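Local coordinates for protein alpha-L-rhamnosidase (Streptomyces avermitilis, PDB 3W5M) that hydrolyses terminal non-reducing alpha-L-rhamnose residues from plant flavonoid glycosides and gum arabic, and binds L-rhamnose through a separate calcium-dependent carbohydrate-binding module, at residues V47-A52 with H56-D61; P78-K81 with R85-W88; A285-G288 with G293-A296. All coordinates share one frame; numbering follows the deposited sequence.

Contact 1 (V47-A52 with H56-D61)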
# COMPACT_ATOMS: atom_id res chain seq x y z
N VAL A 47 -7.03 -24.63 26.37
CA VAL A 47 -6.75 -24.92 24.98
C VAL A 47 -6.77 -26.44 24.83
O VAL A 47 -6.22 -27.15 25.67
CB VAL A 47 -5.34 -24.40 24.54
CG1 VAL A 47 -5.14 -24.59 23.05
CG2 VAL A 47 -5.12 -22.96 24.95
N ALA A 48 -7.41 -26.91 23.76
CA ALA A 48 -7.60 -28.33 23.51
C ALA A 48 -7.65 -28.63 22.02
O ALA A 48 -7.77 -27.71 21.18
CB ALA A 48 -8.87 -28.81 24.22
N SER A 49 -7.55 -29.91 21.67
CA SER A 49 -7.49 -30.33 20.27
C SER A 49 -8.87 -30.43 19.62
O SER A 49 -8.99 -30.65 18.42
CB SER A 49 -6.73 -31.67 20.14
OG SER A 49 -7.50 -32.73 20.69
N SER A 50 -9.93 -30.22 20.42
CA SER A 50 -11.29 -30.16 19.88
C SER A 50 -12.15 -29.27 20.77
O SER A 50 -11.79 -29.01 21.92
CB SER A 50 -11.90 -31.56 19.78
OG SER A 50 -12.25 -32.03 21.07
N ALA A 51 -13.28 -28.82 20.23
CA ALA A 51 -14.20 -27.94 20.95
C ALA A 51 -14.79 -28.64 22.17
O ALA A 51 -14.79 -28.08 23.26
CB ALA A 51 -15.28 -27.40 20.03
N ALA A 52 -15.25 -29.89 21.99
CA ALA A 52 -15.80 -30.70 23.09
C ALA A 52 -14.73 -31.03 24.11
O ALA A 52 -15.00 -31.08 25.31
CB ALA A 52 -16.44 -31.97 22.55
N HIS A 56 -12.09 -31.22 29.38
CA HIS A 56 -10.90 -31.96 29.82
C HIS A 56 -9.76 -31.63 28.85
O HIS A 56 -9.45 -32.44 27.98
CB HIS A 56 -11.17 -33.47 29.84
CG HIS A 56 -12.47 -33.83 30.49
ND1 HIS A 56 -13.61 -34.12 29.76
CD2 HIS A 56 -12.83 -33.92 31.79
CE1 HIS A 56 -14.60 -34.39 30.59
NE2 HIS A 56 -14.16 -34.27 31.83
N PRO A 57 -9.16 -30.43 28.98
CA PRO A 57 -8.23 -29.88 27.97
C PRO A 57 -6.90 -30.63 27.91
O PRO A 57 -6.25 -30.81 28.92
CB PRO A 57 -8.00 -28.45 28.45
CG PRO A 57 -8.25 -28.50 29.93
CD PRO A 57 -9.38 -29.47 30.08
N ASP A 58 -6.52 -31.03 26.70
CA ASP A 58 -5.28 -31.79 26.48
C ASP A 58 -4.09 -30.93 26.05
O ASP A 58 -2.98 -31.45 25.96
CB ASP A 58 -5.51 -32.90 25.45
CG ASP A 58 -6.01 -32.37 24.12
OD1 ASP A 58 -6.23 -31.15 24.00
OD2 ASP A 58 -6.19 -33.18 23.19
N VAL A 59 -4.29 -29.63 25.78
CA VAL A 59 -3.14 -28.78 25.39
C VAL A 59 -2.69 -27.90 26.56
O VAL A 59 -1.56 -27.98 27.01
CB VAL A 59 -3.44 -27.98 24.09
CG1 VAL A 59 -2.28 -27.09 23.68
CG2 VAL A 59 -3.83 -28.91 22.95
N TRP A 60 -3.59 -27.06 27.07
CA TRP A 60 -3.23 -26.13 28.13
C TRP A 60 -4.44 -25.80 28.99
O TRP A 60 -5.57 -25.77 28.52
CB TRP A 60 -2.67 -24.83 27.55
CG TRP A 60 -2.07 -23.86 28.55
CD1 TRP A 60 -1.22 -24.15 29.60
CD2 TRP A 60 -2.21 -22.43 28.55
NE1 TRP A 60 -0.86 -23.00 30.25
CE2 TRP A 60 -1.44 -21.93 29.62
CE3 TRP A 60 -2.91 -21.53 27.73
CZ2 TRP A 60 -1.37 -20.56 29.92
CZ3 TRP A 60 -2.85 -20.17 28.03
CH2 TRP A 60 -2.07 -19.70 29.11
N ASP A 61 -4.16 -25.56 30.27
CA ASP A 61 -5.11 -24.99 31.19
C ASP A 61 -4.30 -24.08 32.08
O ASP A 61 -3.54 -24.55 32.90
CB ASP A 61 -5.79 -26.08 32.03
CG ASP A 61 -6.94 -25.53 32.87
OD1 ASP A 61 -6.87 -24.36 33.33
OD2 ASP A 61 -7.91 -26.28 33.06
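The carbonyl oxygen of Val47 is gripped by two consecutive amides of the facing chain. Trp60 N donates to Val47 O over 3.0 Å in a nearly straight bond (169°), while Val59 N reaches the same Val47 O at 3.1 Å on a more bent path (138°). Both N-H groups come from the same face of the carbonyl plane. The pair is closed by Val47 N, which donates to Trp60 O at 2.8 Å, so Val47 and Trp60 form an antiparallel hydrogen-bonded pair with Val59 as the additional residue.

Apolar side chains pack beside this backbone junction. CG1 of Val47, anti to its own backbone N (chi1 -174°), is directed at Val59 and lies 3.9 Å from Val59 CG1. The other methyl, CG2, meets the indole of Trp60 at its edge, close to the ring plane, with Val47 CG2 and Trp60 CE3 3.8 Å apart. Tyr75 touches both valines and meets the Trp60 ring edge-to-face, while Tyr86 from the adjoining strand 85-94 also packs on the valines.

Beyond the strand ends, the carboxylate of Asp58 takes Ser49 in a two-pronged hold: OD1 accepts from Ser49 N at 3.0 Å and OD2 from Ser49 OG at 2.9 Å. Each oxygen uses its syn lone pair, on the side of the other oxygen, and two bonds to one residue should restrain rotation of the carboxylate. Asp58 OD1 also lies against CA and CB of Ala48, whose methyl also touches Pro57.

Two successive residues opposite Val47 make this a classic beta bulge, placed where the hairpin of strands 40-48 and 60-66 opens into its connecting loop, at the margin of an antiparallel sheet in the N-terminal immunoglobulin-like domain.

Contact 2 (P78-K81 with R85-W88); sequences PPLK and RYFW
Tyr86 reaches out from strand 85-94 to the loop that precedes it, and its ring and hydroxyl engage Leu80 and Lys81 in different ways. Leu80 lays the methyl CD2 over one face of the phenol, 3.7 Å from the ring centroid and only 14° off the ring normal, a well-directed CH-pi contact. That methyl is displaced somewhat toward the rim, its nearest ring atom being CZ, with Leu80 CD2 and Tyr86 CZ 3.6 Å apart. CG of Leu80 stands anti to its carbonyl carbon (chi1 -56°); CD1 continues the extended chain, and CD2, the branch turned back beside CA, is the one laid over the ring.

At the far end of the phenol, Lys81 N donates to Tyr86 OH at 2.8 Å, almost perfectly straight at 175°. The aliphatic start of the lysine crosses the phenol roughly at right angles, with Lys81 CB 3.7 Å from Tyr86 OH. Lys81 O lies at the ring edge, near its plane, and takes its hydrogen bond from Thr110 of strand 106-110. Trp108 of that strand meets both Leu80 and the tyrosine ring.

A phenylalanine at Tyr86 would probably still offer a face to Leu80 but would leave the amide of Lys81 without its acceptor. Aromatic surface and hydroxyl thus do separate work: the buried ring is covered by a methyl, and its oxygen satisfies a backbone N-H in a segment with no strand pairing of its own.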
# COMPACT_ATOMS: atom_id res chain seq x y z
N PRO A 78 2.33 -25.50 26.49
CA PRO A 78 3.37 -26.30 25.84
C PRO A 78 3.59 -25.86 24.38
O PRO A 78 2.68 -25.31 23.77
CB PRO A 78 2.83 -27.73 25.93
CG PRO A 78 1.93 -27.70 27.13
CD PRO A 78 1.27 -26.35 27.08
N PRO A 79 4.80 -26.07 23.84
CA PRO A 79 5.09 -25.59 22.48
C PRO A 79 4.04 -26.04 21.46
O PRO A 79 3.68 -27.21 21.42
CB PRO A 79 6.43 -26.26 22.17
CG PRO A 79 7.08 -26.38 23.51
CD PRO A 79 5.96 -26.78 24.42
N LEU A 80 3.58 -25.11 20.62
CA LEU A 80 2.62 -25.45 19.56
C LEU A 80 3.28 -26.20 18.39
O LEU A 80 4.45 -25.96 18.08
CB LEU A 80 1.95 -24.17 19.03
CG LEU A 80 1.23 -23.27 20.04
CD1 LEU A 80 0.75 -22.00 19.33
CD2 LEU A 80 0.06 -24.02 20.65
N LYS A 81 2.51 -27.09 17.78
CA LYS A 81 2.94 -27.87 16.62
C LYS A 81 2.40 -27.20 15.35
O LYS A 81 1.36 -26.50 15.40
CB LYS A 81 2.35 -29.30 16.67
CG LYS A 81 2.74 -30.16 17.87
CD LYS A 81 2.28 -31.60 17.65
CE LYS A 81 0.79 -31.82 17.88
NZ LYS A 81 -0.05 -31.78 16.63
N ARG A 85 -4.98 -27.25 14.41
CA ARG A 85 -6.05 -26.39 14.93
C ARG A 85 -6.15 -26.48 16.46
O ARG A 85 -6.25 -27.57 17.04
CB ARG A 85 -7.38 -26.68 14.23
CG ARG A 85 -8.53 -25.76 14.66
CD ARG A 85 -9.73 -25.89 13.72
NE ARG A 85 -9.40 -25.40 12.39
CZ ARG A 85 -10.28 -25.04 11.46
NH1 ARG A 85 -11.59 -25.16 11.70
NH2 ARG A 85 -9.84 -24.58 10.29
N TYR A 86 -6.06 -25.33 17.13
CA TYR A 86 -6.17 -25.26 18.58
C TYR A 86 -7.46 -24.58 18.98
O TYR A 86 -7.71 -23.43 18.62
CB TYR A 86 -4.98 -24.50 19.18
CG TYR A 86 -3.70 -25.27 19.04
CD1 TYR A 86 -3.36 -26.27 19.97
CD2 TYR A 86 -2.84 -25.07 17.95
CE1 TYR A 86 -2.18 -27.00 19.83
CE2 TYR A 86 -1.66 -25.81 17.81
CZ TYR A 86 -1.34 -26.76 18.76
OH TYR A 86 -0.17 -27.49 18.64
N PHE A 87 -8.28 -25.30 19.75
CA PHE A 87 -9.54 -24.74 20.23
C PHE A 87 -9.30 -24.12 21.60
O PHE A 87 -8.45 -24.59 22.37
CB PHE A 87 -10.63 -25.80 20.27
CG PHE A 87 -11.06 -26.27 18.91
CD1 PHE A 87 -10.36 -27.28 18.27
CD2 PHE A 87 -12.16 -25.69 18.27
CE1 PHE A 87 -10.75 -27.71 17.01
CE2 PHE A 87 -12.56 -26.12 17.02
CZ PHE A 87 -11.86 -27.14 16.39
N TRP A 88 -9.97 -23.00 21.85
CA TRP A 88 -9.80 -22.33 23.11
C TRP A 88 -11.05 -21.66 23.61
O TRP A 88 -11.97 -21.36 22.87
CB TRP A 88 -8.61 -21.35 23.10
CG TRP A 88 -8.86 -20.07 22.33
CD1 TRP A 88 -8.95 -19.93 20.99
CD2 TRP A 88 -9.05 -18.77 22.89
NE1 TRP A 88 -9.21 -18.61 20.67
CE2 TRP A 88 -9.25 -17.87 21.82
CE3 TRP A 88 -9.05 -18.27 24.20
CZ2 TRP A 88 -9.44 -16.49 22.01
CZ3 TRP A 88 -9.26 -16.89 24.41
CH2 TRP A 88 -9.45 -16.02 23.31

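Contact 3 (A285-G288 with G293-A296); sequences AAWG and GRVA
This is a side-chain-to-backbone contact at the surface of the CBM67 module, in which the indole of Trp287, just beyond strand 282-286, lies against the irregular chain 293-296. The indole N-H is the polar link: Trp287 NE1 donates to Val295 O over 2.8 Å, with an angle of 152° at the hydrogen. The acceptor lies close to the ring plane, and the donor meets the oxygen in the carbonyl plane, on a lone pair. With CG anti to the backbone N (chi1 179°), the indole extends far enough for this bond.

The far edge of the six-membered ring is directed at one face of the Arg294 guanidinium, Trp287 CH2 lying 3.4 Å from Arg294 NH2. Ring and guanidinium planes stand 74° apart, so the indole edge points at the guanidinium face and the planes are far from parallel.

A water bridges the backbones nearby, accepting from Gly288 N at 2.8 Å and donating to Gly293 O at 2.7 Å. At the backbone angles of Gly288 a side chain would press on the carbonyl oxygen of Trp287, and Gly293 has a positive phi that glycine adopts easily.

Arg294 is the centre of an inverse gamma turn, closed by a weak bond from Val295 N to Gly293 O. The side chain of Val295 rests on Trp203, which binds L-rhamnose, and the turn therefore adjoins the sugar-binding site of CBM67.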
# COMPACT_ATOMS: atom_id res chain seq x y z
N ALA A 285 28.26 -1.97 -33.51
CA ALA A 285 28.65 -2.93 -32.46
C ALA A 285 27.70 -4.11 -32.51
O ALA A 285 26.51 -3.92 -32.78
CB ALA A 285 28.55 -2.30 -31.07
N ALA A 286 28.22 -5.30 -32.21
CA ALA A 286 27.37 -6.45 -32.01
C ALA A 286 26.57 -6.21 -30.71
O ALA A 286 26.96 -5.39 -29.85
CB ALA A 286 28.19 -7.73 -31.89
N TRP A 287 25.45 -6.91 -30.58
CA TRP A 287 24.70 -6.78 -29.34
C TRP A 287 25.60 -7.15 -28.17
O TRP A 287 26.32 -8.14 -28.22
CB TRP A 287 23.48 -7.68 -29.36
CG TRP A 287 22.71 -7.58 -28.10
CD1 TRP A 287 21.81 -6.63 -27.75
CD2 TRP A 287 22.79 -8.49 -26.99
NE1 TRP A 287 21.31 -6.89 -26.48
CE2 TRP A 287 21.90 -8.03 -26.01
CE3 TRP A 287 23.54 -9.65 -26.74
CZ2 TRP A 287 21.72 -8.69 -24.77
CZ3 TRP A 287 23.37 -10.31 -25.50
CH2 TRP A 287 22.46 -9.83 -24.55
N GLY A 288 25.57 -6.35 -27.12
CA GLY A 288 26.43 -6.62 -25.98
C GLY A 288 27.69 -5.80 -26.02
O GLY A 288 28.28 -5.52 -24.96
N GLY A 293 25.70 -2.04 -23.92
CA GLY A 293 25.62 -3.25 -23.10
C GLY A 293 24.52 -4.23 -23.50
O GLY A 293 24.04 -4.21 -24.64
N ARG A 294 24.10 -5.05 -22.54
CA ARG A 294 23.25 -6.20 -22.82
C ARG A 294 21.76 -5.84 -22.76
O ARG A 294 20.98 -6.45 -22.01
CB ARG A 294 23.60 -7.37 -21.90
CG ARG A 294 25.04 -7.83 -22.02
CD ARG A 294 25.33 -9.08 -21.17
NE ARG A 294 24.54 -10.24 -21.59
CZ ARG A 294 24.95 -11.19 -22.44
NH1 ARG A 294 26.16 -11.15 -22.99
NH2 ARG A 294 24.14 -12.19 -22.75
N VAL A 295 21.36 -4.87 -23.58
CA VAL A 295 20.02 -4.33 -23.60
C VAL A 295 18.98 -5.40 -23.97
O VAL A 295 19.18 -6.14 -24.91
CB VAL A 295 19.97 -3.12 -24.58
CG1 VAL A 295 18.58 -2.87 -25.08
CG2 VAL A 295 20.52 -1.88 -23.91
N ALA A 296 17.89 -5.48 -23.20
CA ALA A 296 16.81 -6.44 -23.48
C ALA A 296 15.43 -5.84 -23.29
O ALA A 296 15.20 -5.08 -22.36
CB ALA A 296 16.94 -7.70 -22.62
O HOH W 1 25.11 -3.55 -27.01

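The three contacts follow one another along the chain, each closing before the next opens. Contacts 1 and 2 belong to the N-terminal immunoglobulin-like domain, their centres about 9 Å apart, and meet through neighbouring strands 40-48 and 85-94 of one antiparallel sheet. Ala48 O and Phe87 N, 2.9 Å apart and probably hydrogen-bonded, join them directly, so hairpin end and preceding loop are tied to the same sheet. Contact 3 lies in CBM67, its centre about 65 Å from that of contact 1 and 57 Å from that of contact 2, with no touch to either. The contacts thus belong to two separate modules of this multidomain enzyme, and of the three, contact 3 is the one beside an L-rhamnose site.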